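Local coordinates for protein putative TRAP PERIPLASMIC SOLUTE BINDING PROTEIN (Haemophilus influenzae, PDB 4PBQ) that binds L-gulonate and probably delivers this sugar acid to a TRAP membrane transporter as its periplasmic solute-binding component, at residues Asn95-Phe100 against Glu132-Lys137; Gly101-Pro106 against Leu139-Asn144; Tyr107-Asn112 against His229-Gly234. All coordinates share one frame; numbering follows the deposited sequence.

Residues 95-112 form one unbroken run after strand 86-89, ending at the first residue of helix 112-119, and its three successive parts supply the first segments of interactions 1, 2 and 3. The partners come later in the chain: 132-137 and 139-144 lead into and along strand 136-151, whereas 229-234 enters strand 231-239, its antiparallel neighbour in the mixed sheet. Centres of interactions 1 and 2 lie about 13 Å apart, those of 2 and 3 about 8 Å, and those of 1 and 3 about 20 Å. Interactions 2 and 3 touch through Glu-104 and Ser-232 and through Gly-142 and Gly-234. The run is thus fastened to the entry of strand 136-151 and then to the sheet, from the chain's periphery to the L-gulonate pocket.

Interaction 1: residues Asn95-Phe100 against Glu132-Lys137; sequences NVDPIF and EKYGIK
Tyr-134 and Asp-97 form the polar part of this contact, a hydrogen bond of 2.9 Å from Tyr-134 OH to Asp-97 OD2. The phenol reaches OD2 on its anti side, 26° out of the carboxylate plane, and the two flat groups stand nearly perpendicular. Asp-97 has CG anti to its backbone N (chi1 -174°), which presents one oxygen to the phenol while OD1 turns back to its own chain. There OD1 accepts from Ile-99 N at 3.2 Å, an Asx turn that limits rotation of the carboxylate. Each oxygen therefore has its own donor. Water 1 donates to Val-96 O at 3.0 Å and only weakly to Tyr-134 OH.

The apolar part is split between two sides of the tyrosine. Val-96 CG1 lies 3.6 Å from Tyr-134 CE1, the two side chains sliding past each other in opposite directions. On the CD2/CE2 side of the tyrosine, Tyr-134 CE2 lies 3.6 Å from Phe-100 CE2, at the edge of the phenylalanine ring and in its plane. The planes are 89° apart, yet the pair is oblique, neither a stack nor an edge-to-face pair. Within its own segment, Tyr-134 has one face covered by the aliphatic CG of Lys-133, 4.0 Å above the ring centre.

Around these groups, Phe-100 also packs on Ile-127 of helix 122-129, and Val-96 touches Arg-80 of helix 72-81. Arg-80 NE hydrogen-bonds to Tyr-134 O, just before strand 136-151. The contact consequently joins the loop after strand 86-89 to the entry of that strand, with helices 72-81 and 122-129 beside it.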
loop_
_atom_site.group_PDB
_atom_site.type_symbol
_atom_site.label_atom_id
_atom_site.label_comp_id
_atom_site.label_asym_id
_atom_site.label_seq_id
_atom_site.Cartn_x
_atom_site.Cartn_y
_atom_site.Cartn_z
ATOM N N ASN A 95 -11.340 -5.524 -4.930
ATOM C CA ASN A 95 -12.603 -6.250 -4.637
ATOM C C ASN A 95 -13.700 -5.969 -5.669
ATOM O O ASN A 95 -14.729 -6.655 -5.709
ATOM C CB ASN A 95 -13.110 -6.034 -3.173
ATOM C CG ASN A 95 -13.549 -4.601 -2.876
ATOM O OD1 ASN A 95 -13.847 -3.823 -3.773
ATOM N ND2 ASN A 95 -13.596 -4.254 -1.590
ATOM N N VAL A 96 -13.474 -4.971 -6.517
ATOM C CA VAL A 96 -14.359 -4.672 -7.633
ATOM C C VAL A 96 -13.819 -5.303 -8.916
ATOM O O VAL A 96 -14.581 -5.844 -9.712
ATOM C CB VAL A 96 -14.540 -3.150 -7.814
ATOM C CG1 VAL A 96 -15.327 -2.832 -9.095
ATOM C CG2 VAL A 96 -15.237 -2.581 -6.595
ATOM N N ASP A 97 -12.508 -5.241 -9.107
ATOM C CA ASP A 97 -11.868 -5.818 -10.282
ATOM C C ASP A 97 -10.492 -6.277 -9.848
ATOM O O ASP A 97 -9.637 -5.466 -9.500
ATOM C CB ASP A 97 -11.764 -4.783 -11.419
ATOM C CG ASP A 97 -11.231 -5.372 -12.722
ATOM O OD1 ASP A 97 -10.527 -6.399 -12.676
ATOM O OD2 ASP A 97 -11.503 -4.798 -13.813
ATOM N N PRO A 98 -10.244 -7.585 -9.902
ATOM C CA PRO A 98 -9.032 -8.116 -9.269
ATOM C C PRO A 98 -7.734 -7.658 -9.924
ATOM O O PRO A 98 -6.692 -7.789 -9.295
ATOM C CB PRO A 98 -9.176 -9.637 -9.419
ATOM C CG PRO A 98 -10.595 -9.876 -9.780
ATOM C CD PRO A 98 -11.105 -8.648 -10.454
ATOM N N ILE A 99 -7.783 -7.147 -11.150
ATOM C CA ILE A 99 -6.546 -6.759 -11.817
ATOM C C ILE A 99 -5.790 -5.699 -11.004
ATOM O O ILE A 99 -4.554 -5.652 -11.004
ATOM C CB ILE A 99 -6.779 -6.302 -13.287
ATOM C CG1 ILE A 99 -5.437 -6.316 -14.028
ATOM C CG2 ILE A 99 -7.454 -4.940 -13.348
ATOM C CD1 ILE A 99 -5.534 -6.599 -15.494
ATOM N N PHE A 100 -6.531 -4.857 -10.301
ATOM C CA PHE A 100 -5.898 -3.766 -9.545
ATOM C C PHE A 100 -5.064 -4.252 -8.369
ATOM O O PHE A 100 -4.237 -3.505 -7.838
ATOM C CB PHE A 100 -6.949 -2.757 -9.052
ATOM C CG PHE A 100 -7.761 -2.167 -10.163
ATOM C CD1 PHE A 100 -7.130 -1.564 -11.252
ATOM C CD2 PHE A 100 -9.138 -2.215 -10.140
ATOM C CE1 PHE A 100 -7.872 -1.021 -12.300
ATOM C CE2 PHE A 100 -9.885 -1.707 -11.204
ATOM C CZ PHE A 100 -9.246 -1.099 -12.281
ATOM N N GLU A 132 -10.310 4.166 -14.546
ATOM C CA GLU A 132 -11.278 5.152 -15.019
ATOM C C GLU A 132 -12.677 4.562 -15.241
ATOM O O GLU A 132 -13.684 5.251 -15.083
ATOM C CB GLU A 132 -10.756 5.866 -16.275
ATOM C CG GLU A 132 -9.519 6.683 -15.923
ATOM C CD GLU A 132 -8.783 7.245 -17.124
ATOM O OE1 GLU A 132 -9.457 7.702 -18.065
ATOM O OE2 GLU A 132 -7.526 7.233 -17.100
ATOM N N LYS A 133 -12.731 3.286 -15.590
ATOM C CA LYS A 133 -13.997 2.574 -15.732
ATOM C C LYS A 133 -14.802 2.557 -14.429
ATOM O O LYS A 133 -16.031 2.404 -14.439
ATOM C CB LYS A 133 -13.712 1.130 -16.160
ATOM C CG LYS A 133 -14.919 0.230 -16.234
ATOM C CD LYS A 133 -14.520 -1.137 -16.809
ATOM C CE LYS A 133 -15.708 -2.101 -16.914
ATOM N NZ LYS A 133 -15.298 -3.387 -17.560
ATOM N N TYR A 134 -14.110 2.721 -13.315
ATOM C CA TYR A 134 -14.738 2.686 -11.990
ATOM C C TYR A 134 -14.728 4.051 -11.315
ATOM O O TYR A 134 -14.937 4.155 -10.096
ATOM C CB TYR A 134 -14.032 1.649 -11.114
ATOM C CG TYR A 134 -14.015 0.306 -11.791
ATOM C CD1 TYR A 134 -15.151 -0.486 -11.810
ATOM C CD2 TYR A 134 -12.890 -0.147 -12.453
ATOM C CE1 TYR A 134 -15.155 -1.711 -12.464
ATOM C CE2 TYR A 134 -12.884 -1.357 -13.096
ATOM C CZ TYR A 134 -14.025 -2.142 -13.097
ATOM O OH TYR A 134 -14.035 -3.373 -13.750
ATOM N N GLY A 135 -14.435 5.096 -12.083
ATOM C CA GLY A 135 -14.593 6.456 -11.594
ATOM C C GLY A 135 -13.335 7.083 -11.007
ATOM O O GLY A 135 -13.406 8.127 -10.350
ATOM N N ILE A 136 -12.188 6.483 -11.254
ATOM C CA ILE A 136 -10.972 6.980 -10.612
ATOM C C ILE A 136 -9.891 7.235 -11.645
ATOM O O ILE A 136 -9.617 6.380 -12.496
ATOM C CB ILE A 136 -10.470 6.000 -9.526
ATOM C CG1 ILE A 136 -11.462 5.906 -8.372
ATOM C CG2 ILE A 136 -9.115 6.433 -8.978
ATOM C CD1 ILE A 136 -11.119 4.833 -7.315
ATOM N N LYS A 137 -9.263 8.410 -11.550
ATOM C CA LYS A 137 -8.076 8.714 -12.334
ATOM C C LYS A 137 -6.818 8.515 -11.488
ATOM O O LYS A 137 -6.633 9.147 -10.440
ATOM C CB LYS A 137 -8.142 10.150 -12.847
ATOM C CG LYS A 137 -6.855 10.658 -13.460
ATOM C CD LYS A 137 -6.562 10.011 -14.816
ATOM C CE LYS A 137 -5.249 10.593 -15.362
ATOM N NZ LYS A 137 -5.004 10.123 -16.750
HETATM O O HOH W 1 -15.195 -6.432 -12.571
#

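Interaction 2: residues Gly101-Pro106 against Leu139-Asn144; sequences GVWEWP and LAYGMN. With 2UF (L-gulonate), chain D.
Trp-103 and Tyr-141 are brought together by similar first torsions: CG lies opposite the carbonyl carbon in both, with chi1 of -43° and -73°. The side chains cross at about a right angle. Tyr-141 directs its edge toward the face of the five-membered indole ring in an offset edge-to-face pair, with centroids 5.3 Å apart and planes at 76°. Trp-103 NE1 is 3.7 Å from Tyr-141 OH, too far to bond directly, and water 2 connects them. It accepts from Trp-103 NE1 at 3.2 Å and donates to Tyr-141 OH at 2.6 Å, lying at the edge of both rings. Tyr-141 OH also hydrogen-bonds to Ala-124 O, which gives this buried hydroxyl a second partner. Val-102 CG1 lies 3.7 Å above the indole plane, over its centre.

The next residue, Glu-104, serves the L-gulonate site. Its chain is extended beyond CG, placing the carboxylate where two ligand hydroxyls can reach it. O1 of L-gulonate donates to Glu-104 OE1 at 2.7 Å, and ligand O2 donates to Glu-104 OE2 at 2.6 Å. This two-point grip, with Ser-232 OG as another partner of OE2, would restrain the carboxylate's rotation. Tyr-32, Glu-72, Leu-91, Arg-167, Asn-171 and Asn-207 supply further ligand hydrogen bonds.

Leu-119 of helix 112-119 touches both aromatic residues. A classic beta bulge sets Leu-139 and Ala-140 of strand 136-151 opposite the single residue Leu-236, while Trp-266 of helix 248-281 bonds to Tyr-141 O; the aromatic pair thus bridges the sheet and the 3-10 segment 101-104, whose Glu-104 binds the ligand.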
loop_
_atom_site.group_PDB
_atom_site.type_symbol
_atom_site.label_atom_id
_atom_site.label_comp_id
_atom_site.label_asym_id
_atom_site.label_seq_id
_atom_site.Cartn_x
_atom_site.Cartn_y
_atom_site.Cartn_z
ATOM N N GLY A 101 -5.278 -5.490 -7.938
ATOM C CA GLY A 101 -4.547 -6.009 -6.803
ATOM C C GLY A 101 -3.242 -6.733 -7.136
ATOM O O GLY A 101 -2.543 -7.216 -6.225
ATOM N N VAL A 102 -2.909 -6.807 -8.426
ATOM C CA VAL A 102 -1.787 -7.622 -8.882
ATOM C C VAL A 102 -0.452 -7.222 -8.243
ATOM O O VAL A 102 0.393 -8.080 -8.014
ATOM C CB VAL A 102 -1.668 -7.623 -10.431
ATOM C CG1 VAL A 102 -1.316 -6.245 -10.975
ATOM C CG2 VAL A 102 -0.652 -8.655 -10.892
ATOM N N TRP A 103 -0.270 -5.938 -7.930
ATOM C CA TRP A 103 1.032 -5.463 -7.440
ATOM C C TRP A 103 1.383 -6.037 -6.079
ATOM O O TRP A 103 2.547 -6.049 -5.732
ATOM C CB TRP A 103 1.086 -3.919 -7.381
ATOM C CG TRP A 103 0.482 -3.317 -8.588
ATOM C CD1 TRP A 103 -0.650 -2.546 -8.656
ATOM C CD2 TRP A 103 0.952 -3.455 -9.937
ATOM N NE1 TRP A 103 -0.913 -2.211 -9.964
ATOM C CE2 TRP A 103 0.061 -2.757 -10.765
ATOM C CE3 TRP A 103 2.043 -4.109 -10.527
ATOM C CZ2 TRP A 103 0.223 -2.701 -12.133
ATOM C CZ3 TRP A 103 2.196 -4.037 -11.900
ATOM C CH2 TRP A 103 1.297 -3.353 -12.681
ATOM N N GLU A 104 0.370 -6.481 -5.329
ATOM C CA GLU A 104 0.538 -7.079 -4.013
ATOM C C GLU A 104 0.597 -8.619 -4.046
ATOM O O GLU A 104 0.626 -9.256 -3.004
ATOM C CB GLU A 104 -0.568 -6.605 -3.070
ATOM C CG GLU A 104 -0.316 -5.168 -2.541
ATOM C CD GLU A 104 -1.479 -4.600 -1.725
ATOM O OE1 GLU A 104 -2.634 -5.045 -1.947
ATOM O OE2 GLU A 104 -1.222 -3.759 -0.820
ATOM N N TRP A 105 0.674 -9.225 -5.223
ATOM C CA TRP A 105 0.871 -10.667 -5.263
ATOM C C TRP A 105 2.229 -10.995 -4.625
ATOM O O TRP A 105 3.215 -10.285 -4.840
ATOM C CB TRP A 105 0.757 -11.193 -6.690
ATOM C CG TRP A 105 -0.655 -11.155 -7.234
ATOM C CD1 TRP A 105 -1.763 -10.649 -6.610
ATOM C CD2 TRP A 105 -1.083 -11.594 -8.518
ATOM N NE1 TRP A 105 -2.865 -10.768 -7.435
ATOM C CE2 TRP A 105 -2.469 -11.341 -8.611
ATOM C CE3 TRP A 105 -0.434 -12.186 -9.604
ATOM C CZ2 TRP A 105 -3.209 -11.673 -9.739
ATOM C CZ3 TRP A 105 -1.177 -12.518 -10.719
ATOM C CH2 TRP A 105 -2.547 -12.266 -10.774
ATOM N N PRO A 106 2.300 -12.085 -3.846
ATOM C CA PRO A 106 3.516 -12.323 -3.041
ATOM C C PRO A 106 4.774 -12.563 -3.871
ATOM O O PRO A 106 4.737 -13.241 -4.901
ATOM C CB PRO A 106 3.145 -13.565 -2.220
ATOM C CG PRO A 106 1.672 -13.460 -2.081
ATOM C CD PRO A 106 1.198 -12.963 -3.424
ATOM N N LEU A 139 -3.017 9.109 -10.719
ATOM C CA LEU A 139 -1.980 10.102 -11.012
ATOM C C LEU A 139 -0.561 9.619 -10.731
ATOM O O LEU A 139 0.373 10.075 -11.392
ATOM C CB LEU A 139 -2.230 11.389 -10.218
ATOM C CG LEU A 139 -3.513 12.140 -10.583
ATOM C CD1 LEU A 139 -3.693 13.353 -9.668
ATOM C CD2 LEU A 139 -3.471 12.535 -12.053
ATOM N N ALA A 140 -0.382 8.726 -9.754
ATOM C CA ALA A 140 0.959 8.240 -9.416
ATOM C C ALA A 140 0.934 6.948 -8.617
ATOM O O ALA A 140 0.073 6.750 -7.767
ATOM C CB ALA A 140 1.715 9.302 -8.625
ATOM N N TYR A 141 1.909 6.083 -8.883
ATOM C CA TYR A 141 2.233 4.977 -8.000
ATOM C C TYR A 141 3.376 5.369 -7.069
ATOM O O TYR A 141 4.531 5.563 -7.521
ATOM C CB TYR A 141 2.724 3.798 -8.825
ATOM C CG TYR A 141 1.683 3.054 -9.624
ATOM C CD1 TYR A 141 0.828 2.131 -9.021
ATOM C CD2 TYR A 141 1.595 3.239 -10.994
ATOM C CE1 TYR A 141 -0.104 1.438 -9.774
ATOM C CE2 TYR A 141 0.682 2.537 -11.766
ATOM C CZ TYR A 141 -0.154 1.632 -11.151
ATOM O OH TYR A 141 -1.069 0.944 -11.907
ATOM N N GLY A 142 3.053 5.507 -5.791
ATOM C CA GLY A 142 4.039 5.731 -4.757
ATOM C C GLY A 142 4.276 4.479 -3.937
ATOM O O GLY A 142 3.677 3.433 -4.180
HETATM N N MSE A 143 5.106 4.613 -2.914
HETATM C CA MSE A 143 5.535 3.484 -2.100
HETATM C C MSE A 143 5.032 3.570 -0.664
HETATM O O MSE A 143 5.177 4.585 0.017
HETATM C CB MSE A 143 7.079 3.409 -2.125
HETATM C CG MSE A 143 7.689 2.519 -1.079
HETATM SE SE MSE A 143 9.644 2.442 -1.105
HETATM C CE MSE A 143 9.952 2.043 0.744
ATOM N N ASN A 144 4.398 2.487 -0.208
ATOM C CA ASN A 144 4.248 2.263 1.212
ATOM C C ASN A 144 5.306 1.252 1.676
ATOM O O ASN A 144 5.933 1.433 2.710
ATOM C CB ASN A 144 2.816 1.830 1.546
ATOM C CG ASN A 144 1.852 2.987 1.495
ATOM O OD1 ASN A 144 2.244 4.113 1.743
ATOM N ND2 ASN A 144 0.604 2.723 1.164
HETATM O O6A 2UF D . -4.899 -1.587 6.221
HETATM C C6 2UF D . -3.844 -2.048 5.765
HETATM O O6B 2UF D . -3.140 -2.913 6.308
HETATM C C5 2UF D . -3.345 -1.450 4.433
HETATM O O5 2UF D . -1.938 -1.553 4.395
HETATM C C4 2UF D . -3.955 -2.203 3.229
HETATM O O4 2UF D . -5.376 -1.996 3.196
HETATM C C3 2UF D . -3.297 -1.715 1.920
HETATM O O3 2UF D . -3.291 -0.251 1.802
HETATM C C2 2UF D . -4.003 -2.301 0.685
HETATM O O2 2UF D . -3.110 -2.066 -0.386
HETATM C C1 2UF D . -4.198 -3.844 0.802
HETATM O O1 2UF D . -4.709 -4.311 -0.457
HETATM O O HOH W 2 -3.250 -0.340 -11.131
#

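Interaction 3: residues Tyr107-Asn112 against His229-Gly234; sequences YLFKDN and HIFSPG
His-229 meets Tyr-107 through its backbone first. The carbonyl O of His-229 accepts from Tyr-107 N at 3.1 Å, with an N-H...O angle of 143°. This same oxygen sits 4.0 Å above the centre of the Tyr-107 ring, so the aromatic residue folds over the carbonyl its own N-H engages. At the far end of the ring, Tyr-107 OH lies 3.7 Å from His-229 CB. The imidazole leads away from the tyrosine: ND1 bonds to Ser-227 OG and NE2 to Glu-206 OE1, fixing its orientation, and Trp-177 stacks on it.

Further on, Ile-230 hydrogen-bonds through its backbone to Arg-147; strand 231-239 runs antiparallel to strand 136-151 in the mixed sheet of this solute-binding protein.

Phe-231 then points toward the 107-112 loop, its CG opposite the backbone N (chi1 -178°). Phe-109 turns an edge to the face of this ring in an offset edge-to-face pair, centroids 5.8 Å apart and planes at 76°. The nearest approach is made by Phe-109 CD2 to Phe-231 CB, at 3.7 Å. Asn-112 approaches from another direction: its OD1 lies in the plane of the Phe-231 ring, 3.7 Å from CE1, while its ND2 bonds to Glu-273 OE1. Ala-115 of helix 112-119 touches both phenylalanines, and Phe-146 makes another edge-to-face pair with Phe-231.

At Ser-232 the side chain points away from the loop, and OG bonds to NH1 of Arg-147, a residue of the L-gulonate pocket.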
loop_
_atom_site.group_PDB
_atom_site.type_symbol
_atom_site.label_atom_id
_atom_site.label_comp_id
_atom_site.label_asym_id
_atom_site.label_seq_id
_atom_site.Cartn_x
_atom_site.Cartn_y
_atom_site.Cartn_z
ATOM N N TYR A 107 5.879 -11.962 -3.449
ATOM C CA TYR A 107 7.187 -12.178 -4.077
ATOM C C TYR A 107 7.263 -11.745 -5.564
ATOM O O TYR A 107 8.081 -12.236 -6.343
ATOM C CB TYR A 107 7.656 -13.636 -3.826
ATOM C CG TYR A 107 7.596 -13.975 -2.347
ATOM C CD1 TYR A 107 8.479 -13.396 -1.454
ATOM C CD2 TYR A 107 6.625 -14.831 -1.839
ATOM C CE1 TYR A 107 8.407 -13.637 -0.073
ATOM C CE2 TYR A 107 6.535 -15.081 -0.478
ATOM C CZ TYR A 107 7.436 -14.507 0.410
ATOM O OH TYR A 107 7.368 -14.770 1.761
ATOM N N LEU A 108 6.430 -10.775 -5.932
ATOM C CA LEU A 108 6.432 -10.232 -7.280
ATOM C C LEU A 108 7.686 -9.395 -7.546
ATOM O O LEU A 108 8.229 -9.431 -8.653
ATOM C CB LEU A 108 5.172 -9.388 -7.499
ATOM C CG LEU A 108 4.815 -9.005 -8.931
ATOM C CD1 LEU A 108 4.541 -10.233 -9.788
ATOM C CD2 LEU A 108 3.606 -8.072 -8.896
ATOM N N PHE A 109 8.148 -8.664 -6.525
ATOM C CA PHE A 109 9.283 -7.742 -6.653
ATOM C C PHE A 109 10.408 -8.072 -5.686
ATOM O O PHE A 109 10.138 -8.300 -4.514
ATOM C CB PHE A 109 8.854 -6.311 -6.335
ATOM C CG PHE A 109 7.700 -5.817 -7.137
ATOM C CD1 PHE A 109 7.637 -6.000 -8.511
ATOM C CD2 PHE A 109 6.684 -5.120 -6.519
ATOM C CE1 PHE A 109 6.570 -5.521 -9.245
ATOM C CE2 PHE A 109 5.604 -4.627 -7.256
ATOM C CZ PHE A 109 5.549 -4.828 -8.614
ATOM N N LYS A 110 11.661 -8.015 -6.166
ATOM C CA LYS A 110 12.832 -8.405 -5.359
ATOM C C LYS A 110 13.288 -7.355 -4.339
ATOM O O LYS A 110 13.859 -7.706 -3.303
ATOM C CB LYS A 110 14.011 -8.816 -6.265
ATOM C CG LYS A 110 14.862 -7.672 -6.811
ATOM C CD LYS A 110 15.960 -8.201 -7.764
ATOM C CE LYS A 110 17.141 -7.237 -7.854
ATOM N NZ LYS A 110 17.075 -6.377 -9.049
ATOM N N ASP A 111 13.013 -6.080 -4.629
ATOM C CA ASP A 111 13.400 -4.978 -3.759
ATOM C C ASP A 111 12.659 -3.700 -4.166
ATOM O O ASP A 111 11.900 -3.701 -5.139
ATOM C CB ASP A 111 14.928 -4.771 -3.749
ATOM C CG ASP A 111 15.529 -4.567 -5.139
ATOM O OD1 ASP A 111 14.896 -3.943 -6.020
ATOM O OD2 ASP A 111 16.685 -5.021 -5.347
ATOM N N ASN A 112 12.869 -2.632 -3.409
ATOM C CA ASN A 112 12.168 -1.372 -3.654
ATOM C C ASN A 112 12.418 -0.826 -5.068
ATOM O O ASN A 112 11.485 -0.377 -5.742
ATOM C CB ASN A 112 12.586 -0.302 -2.652
ATOM C CG ASN A 112 12.094 -0.579 -1.246
ATOM O OD1 ASN A 112 11.030 -1.168 -1.043
ATOM N ND2 ASN A 112 12.857 -0.128 -0.262
ATOM N N HIS A 229 6.832 -10.272 2.419
ATOM C CA HIS A 229 6.031 -11.181 1.600
ATOM C C HIS A 229 5.279 -10.529 0.440
ATOM O O HIS A 229 5.029 -11.165 -0.576
ATOM C CB HIS A 229 5.068 -11.959 2.495
ATOM C CG HIS A 229 4.261 -11.099 3.426
ATOM N ND1 HIS A 229 4.762 -10.615 4.615
ATOM C CD2 HIS A 229 2.995 -10.627 3.334
ATOM C CE1 HIS A 229 3.839 -9.876 5.214
ATOM N NE2 HIS A 229 2.749 -9.883 4.463
ATOM N N ILE A 230 4.915 -9.253 0.612
ATOM C CA ILE A 230 4.032 -8.530 -0.302
ATOM C C ILE A 230 4.525 -7.080 -0.355
ATOM O O ILE A 230 4.972 -6.551 0.683
ATOM C CB ILE A 230 2.559 -8.590 0.169
ATOM C CG1 ILE A 230 1.959 -9.979 -0.123
ATOM C CG2 ILE A 230 1.710 -7.444 -0.451
ATOM C CD1 ILE A 230 0.526 -10.190 0.405
ATOM N N PHE A 231 4.495 -6.467 -1.539
ATOM C CA PHE A 231 4.862 -5.050 -1.683
ATOM C C PHE A 231 3.594 -4.231 -1.830
ATOM O O PHE A 231 2.778 -4.511 -2.692
ATOM C CB PHE A 231 5.743 -4.791 -2.914
ATOM C CG PHE A 231 6.155 -3.338 -3.033
ATOM C CD1 PHE A 231 7.284 -2.857 -2.374
ATOM C CD2 PHE A 231 5.360 -2.440 -3.717
ATOM C CE1 PHE A 231 7.628 -1.492 -2.454
ATOM C CE2 PHE A 231 5.707 -1.079 -3.798
ATOM C CZ PHE A 231 6.830 -0.618 -3.156
ATOM N N SER A 232 3.437 -3.195 -1.010
ATOM C CA SER A 232 2.247 -2.349 -1.052
ATOM C C SER A 232 2.539 -0.967 -1.643
ATOM O O SER A 232 3.234 -0.161 -1.023
ATOM C CB SER A 232 1.711 -2.193 0.355
ATOM O OG SER A 232 0.968 -3.324 0.776
ATOM N N PRO A 233 2.001 -0.688 -2.827
ATOM C CA PRO A 233 2.066 0.676 -3.370
ATOM C C PRO A 233 1.002 1.559 -2.744
ATOM O O PRO A 233 -0.024 1.055 -2.291
ATOM C CB PRO A 233 1.725 0.486 -4.836
ATOM C CG PRO A 233 1.398 -0.924 -5.026
ATOM C CD PRO A 233 1.231 -1.570 -3.713
ATOM N N GLY A 234 1.262 2.860 -2.733
ATOM C CA GLY A 234 0.265 3.854 -2.371
ATOM C C GLY A 234 -0.113 4.653 -3.614
ATOM O O GLY A 234 0.721 5.357 -4.201
#